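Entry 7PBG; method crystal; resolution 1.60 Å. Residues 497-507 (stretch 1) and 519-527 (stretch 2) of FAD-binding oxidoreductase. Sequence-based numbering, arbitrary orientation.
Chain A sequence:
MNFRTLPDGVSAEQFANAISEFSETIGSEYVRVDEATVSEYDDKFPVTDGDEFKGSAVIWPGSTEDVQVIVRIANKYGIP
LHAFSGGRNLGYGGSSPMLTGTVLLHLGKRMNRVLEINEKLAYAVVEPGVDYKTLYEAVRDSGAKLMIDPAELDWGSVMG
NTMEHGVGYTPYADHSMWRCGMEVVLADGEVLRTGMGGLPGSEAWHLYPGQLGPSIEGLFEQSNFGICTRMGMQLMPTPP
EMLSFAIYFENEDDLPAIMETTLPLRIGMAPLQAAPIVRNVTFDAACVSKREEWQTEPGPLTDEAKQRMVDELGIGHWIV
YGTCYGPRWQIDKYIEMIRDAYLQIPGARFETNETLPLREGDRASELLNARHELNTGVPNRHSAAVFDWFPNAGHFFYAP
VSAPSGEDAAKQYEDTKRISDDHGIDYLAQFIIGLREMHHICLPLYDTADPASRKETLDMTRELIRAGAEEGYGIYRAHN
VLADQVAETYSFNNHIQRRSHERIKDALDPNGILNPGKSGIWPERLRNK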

# COMPACT_ATOMS: atom_id res chain seq x y z
N GLN A 497 16.61 -11.00 0.31
CA GLN A 497 15.41 -10.57 -0.44
C GLN A 497 15.13 -11.56 -1.55
O GLN A 497 14.01 -12.11 -1.61
CB GLN A 497 15.56 -9.18 -1.03
CG GLN A 497 14.77 -8.15 -0.28
CD GLN A 497 14.75 -6.79 -0.93
OE1 GLN A 497 14.88 -6.61 -2.16
NE2 GLN A 497 14.59 -5.80 -0.08
N ARG A 498 16.13 -11.76 -2.43
CA ARG A 498 16.01 -12.73 -3.54
C ARG A 498 15.63 -14.10 -2.98
O ARG A 498 14.79 -14.78 -3.58
CB ARG A 498 17.33 -12.85 -4.33
CG ARG A 498 17.33 -13.82 -5.51
CD ARG A 498 18.79 -14.04 -5.97
NE ARG A 498 19.45 -15.04 -5.14
CZ ARG A 498 20.72 -15.01 -4.72
NH1 ARG A 498 21.53 -14.03 -5.09
NH2 ARG A 498 21.18 -15.96 -3.93
N ARG A 499 16.31 -14.57 -1.95
CA ARG A 499 16.05 -15.91 -1.39
C ARG A 499 14.60 -16.00 -0.86
O ARG A 499 14.02 -17.05 -0.95
CB ARG A 499 17.13 -16.25 -0.35
CG ARG A 499 18.51 -16.40 -0.97
CD ARG A 499 19.57 -16.96 -0.06
NE ARG A 499 20.01 -16.02 0.95
CZ ARG A 499 19.93 -16.19 2.26
NH1 ARG A 499 19.36 -17.25 2.80
NH2 ARG A 499 20.41 -15.26 3.05
N SER A 500 14.04 -14.94 -0.32
CA SER A 500 12.66 -14.92 0.20
C SER A 500 11.71 -14.90 -1.00
O SER A 500 10.75 -15.66 -0.99
CB SER A 500 12.45 -13.75 1.11
OG SER A 500 13.32 -13.83 2.23
N HIS A 501 12.04 -14.17 -2.04
CA HIS A 501 11.23 -14.18 -3.29
C HIS A 501 11.18 -15.60 -3.79
O HIS A 501 10.08 -16.04 -4.18
CB HIS A 501 11.81 -13.26 -4.34
CG HIS A 501 11.75 -11.84 -3.96
ND1 HIS A 501 12.54 -10.91 -4.56
CD2 HIS A 501 11.04 -11.20 -3.01
CE1 HIS A 501 12.28 -9.73 -4.03
NE2 HIS A 501 11.38 -9.88 -3.09
N GLU A 502 12.33 -16.27 -3.83
CA GLU A 502 12.46 -17.66 -4.34
C GLU A 502 11.61 -18.62 -3.50
O GLU A 502 11.03 -19.57 -4.05
CB GLU A 502 13.91 -18.13 -4.25
CG GLU A 502 14.83 -17.56 -5.30
CD GLU A 502 16.31 -17.80 -5.02
OE1 GLU A 502 16.71 -18.63 -4.04
OE2 GLU A 502 17.09 -17.20 -5.75
N ARG A 503 11.62 -18.49 -2.18
CA ARG A 503 10.78 -19.36 -1.31
C ARG A 503 9.29 -19.19 -1.63
O ARG A 503 8.58 -20.19 -1.72
CB ARG A 503 11.02 -19.05 0.16
CG ARG A 503 12.40 -19.47 0.61
CD ARG A 503 12.41 -19.95 2.03
NE ARG A 503 13.79 -20.05 2.47
CZ ARG A 503 14.30 -19.50 3.57
NH1 ARG A 503 15.58 -19.66 3.84
NH2 ARG A 503 13.54 -18.79 4.39
N ILE A 504 8.86 -17.95 -1.83
CA ILE A 504 7.45 -17.67 -2.22
C ILE A 504 7.18 -18.27 -3.61
O ILE A 504 6.11 -18.89 -3.81
CB ILE A 504 7.13 -16.17 -2.14
CG1 ILE A 504 7.26 -15.65 -0.71
CG2 ILE A 504 5.76 -15.87 -2.74
CD1 ILE A 504 7.42 -14.16 -0.62
N LYS A 505 8.12 -18.05 -4.53
CA LYS A 505 8.03 -18.56 -5.92
C LYS A 505 7.78 -20.07 -5.88
O LYS A 505 6.88 -20.53 -6.58
CB LYS A 505 9.34 -18.30 -6.67
CG LYS A 505 9.43 -18.85 -8.06
CD LYS A 505 8.33 -18.37 -8.93
CE LYS A 505 8.55 -18.78 -10.36
NZ LYS A 505 7.38 -18.44 -11.19
N ASP A 506 8.57 -20.80 -5.12
CA ASP A 506 8.50 -22.28 -5.14
C ASP A 506 7.24 -22.73 -4.39
O ASP A 506 6.71 -23.77 -4.76
CB ASP A 506 9.77 -22.93 -4.61
CG ASP A 506 11.04 -22.62 -5.39
OD1 ASP A 506 10.99 -22.47 -6.64
OD2 ASP A 506 12.11 -22.55 -4.74
N ALA A 507 6.74 -21.91 -3.47
CA ALA A 507 5.50 -22.16 -2.71
C ALA A 507 4.31 -22.04 -3.67
O ALA A 507 3.46 -22.93 -3.68
CB ALA A 507 5.36 -21.20 -1.56
N SER A 519 12.42 -10.35 -12.40
CA SER A 519 12.97 -9.65 -11.20
C SER A 519 14.03 -10.52 -10.53
O SER A 519 14.38 -10.23 -9.38
CB SER A 519 11.96 -9.24 -10.19
OG SER A 519 11.03 -8.38 -10.83
N GLY A 520 14.68 -11.36 -11.32
CA GLY A 520 15.75 -12.24 -10.82
C GLY A 520 15.23 -13.37 -9.96
O GLY A 520 16.02 -13.90 -9.12
N ILE A 521 13.94 -13.68 -10.06
CA ILE A 521 13.27 -14.75 -9.26
C ILE A 521 13.22 -16.02 -10.08
O ILE A 521 12.36 -16.16 -10.99
CB ILE A 521 11.88 -14.32 -8.75
CG1 ILE A 521 11.95 -12.98 -8.03
CG2 ILE A 521 11.25 -15.40 -7.89
CD1 ILE A 521 10.60 -12.34 -7.82
N TRP A 522 14.10 -16.96 -9.75
CA TRP A 522 14.25 -18.21 -10.53
C TRP A 522 13.64 -19.35 -9.72
O TRP A 522 13.87 -19.47 -8.53
CB TRP A 522 15.70 -18.49 -10.90
CG TRP A 522 16.31 -17.48 -11.81
CD1 TRP A 522 17.03 -16.37 -11.46
CD2 TRP A 522 16.17 -17.43 -13.24
NE1 TRP A 522 17.41 -15.68 -12.58
CE2 TRP A 522 16.88 -16.29 -13.69
CE3 TRP A 522 15.58 -18.28 -14.19
CZ2 TRP A 522 16.98 -15.95 -15.04
CZ3 TRP A 522 15.66 -17.93 -15.52
CH2 TRP A 522 16.35 -16.79 -15.94
N PRO A 523 12.82 -20.19 -10.36
CA PRO A 523 12.25 -21.36 -9.70
C PRO A 523 13.34 -22.41 -9.47
O PRO A 523 14.36 -22.41 -10.16
CB PRO A 523 11.22 -21.89 -10.70
CG PRO A 523 11.82 -21.49 -12.03
CD PRO A 523 12.46 -20.13 -11.79
N GLU A 524 13.10 -23.21 -8.43
CA GLU A 524 14.06 -24.22 -7.93
C GLU A 524 14.61 -25.08 -9.08
O GLU A 524 15.84 -25.32 -9.06
CB GLU A 524 13.41 -25.14 -6.90
CG GLU A 524 14.44 -26.03 -6.22
CD GLU A 524 14.02 -26.66 -4.90
OE1 GLU A 524 12.92 -27.22 -4.85
OE2 GLU A 524 14.82 -26.61 -3.93
N ARG A 525 13.80 -25.42 -10.09
CA ARG A 525 14.26 -26.36 -11.15
C ARG A 525 15.35 -25.68 -12.01
O ARG A 525 16.15 -26.42 -12.64
CB ARG A 525 13.08 -26.89 -11.97
CG ARG A 525 12.40 -25.83 -12.82
CD ARG A 525 11.18 -26.37 -13.53
NE ARG A 525 10.61 -25.28 -14.32
CZ ARG A 525 11.09 -24.83 -15.48
NH1 ARG A 525 12.11 -25.42 -16.08
NH2 ARG A 525 10.54 -23.78 -16.05
N LEU A 526 15.46 -24.36 -12.05
CA LEU A 526 16.48 -23.64 -12.85
C LEU A 526 17.61 -23.05 -12.00
O LEU A 526 18.50 -22.47 -12.59
CB LEU A 526 15.82 -22.51 -13.62
CG LEU A 526 14.77 -22.99 -14.61
CD1 LEU A 526 14.20 -21.80 -15.38
CD2 LEU A 526 15.34 -24.03 -15.56
N ARG A 527 17.56 -23.17 -10.68
CA ARG A 527 18.65 -22.67 -9.78
C ARG A 527 19.77 -23.70 -9.58
O ARG A 527 19.56 -24.90 -9.68
CB ARG A 527 18.08 -22.26 -8.42
CG ARG A 527 17.05 -21.15 -8.54
CD ARG A 527 16.70 -20.49 -7.23
NE ARG A 527 16.38 -21.42 -6.14
CZ ARG A 527 15.17 -21.71 -5.70
NH1 ARG A 527 15.04 -22.54 -4.67
NH2 ARG A 527 14.10 -21.20 -6.27
O HOH W 1 14.76 -10.92 -6.60
O HOH W 2 16.23 -16.61 -7.99

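Residues 497-507 lie within a longer helix, its i to i+4 bonds running from H501 N to Q497 O (2.9 Å) through A507 N to R503 O (3.1 Å). Residues 519-527 pass its flank as an irregular loop that tightens into a 3-10 turn at 524-526; CA of E502 and I521 are 5.8 Å apart, CA of D506 and P523 6.0 Å. G520 has phi 72°, a value that favours glycine. Buried I521 supplies the apolar centre: its CG1 lies 3.7 Å from H501 CB and its CG2 3.7 Å from K505 CB, so the branched side chain fits against successive turns. P523 extends this patch, with CB 4.1 Å from K505 CE. The polar anchor is D506. D506 OD1 accepts a hydrogen bond from E524 N (2.9 Å) at the start of the 3-10 turn, while D506 OD2 forms a salt bridge with R527, accepting from NH1 and NH2 (both 2.9 Å) near the guanidinium plane. R527 NH2 also donates to W522 O (2.9 Å), bracing its own loop. E502 OE1 sits over one guanidinium face, 3.5 Å from R527 NE, a purely charge-based salt bridge. Two waters add bridges: one joins H501 ND1 (3.0 Å) to S519 O (2.9 Å); another donates to E502 OE2 (2.5 Å) and G520 O (2.9 Å) and accepts from W522 N (2.8 Å).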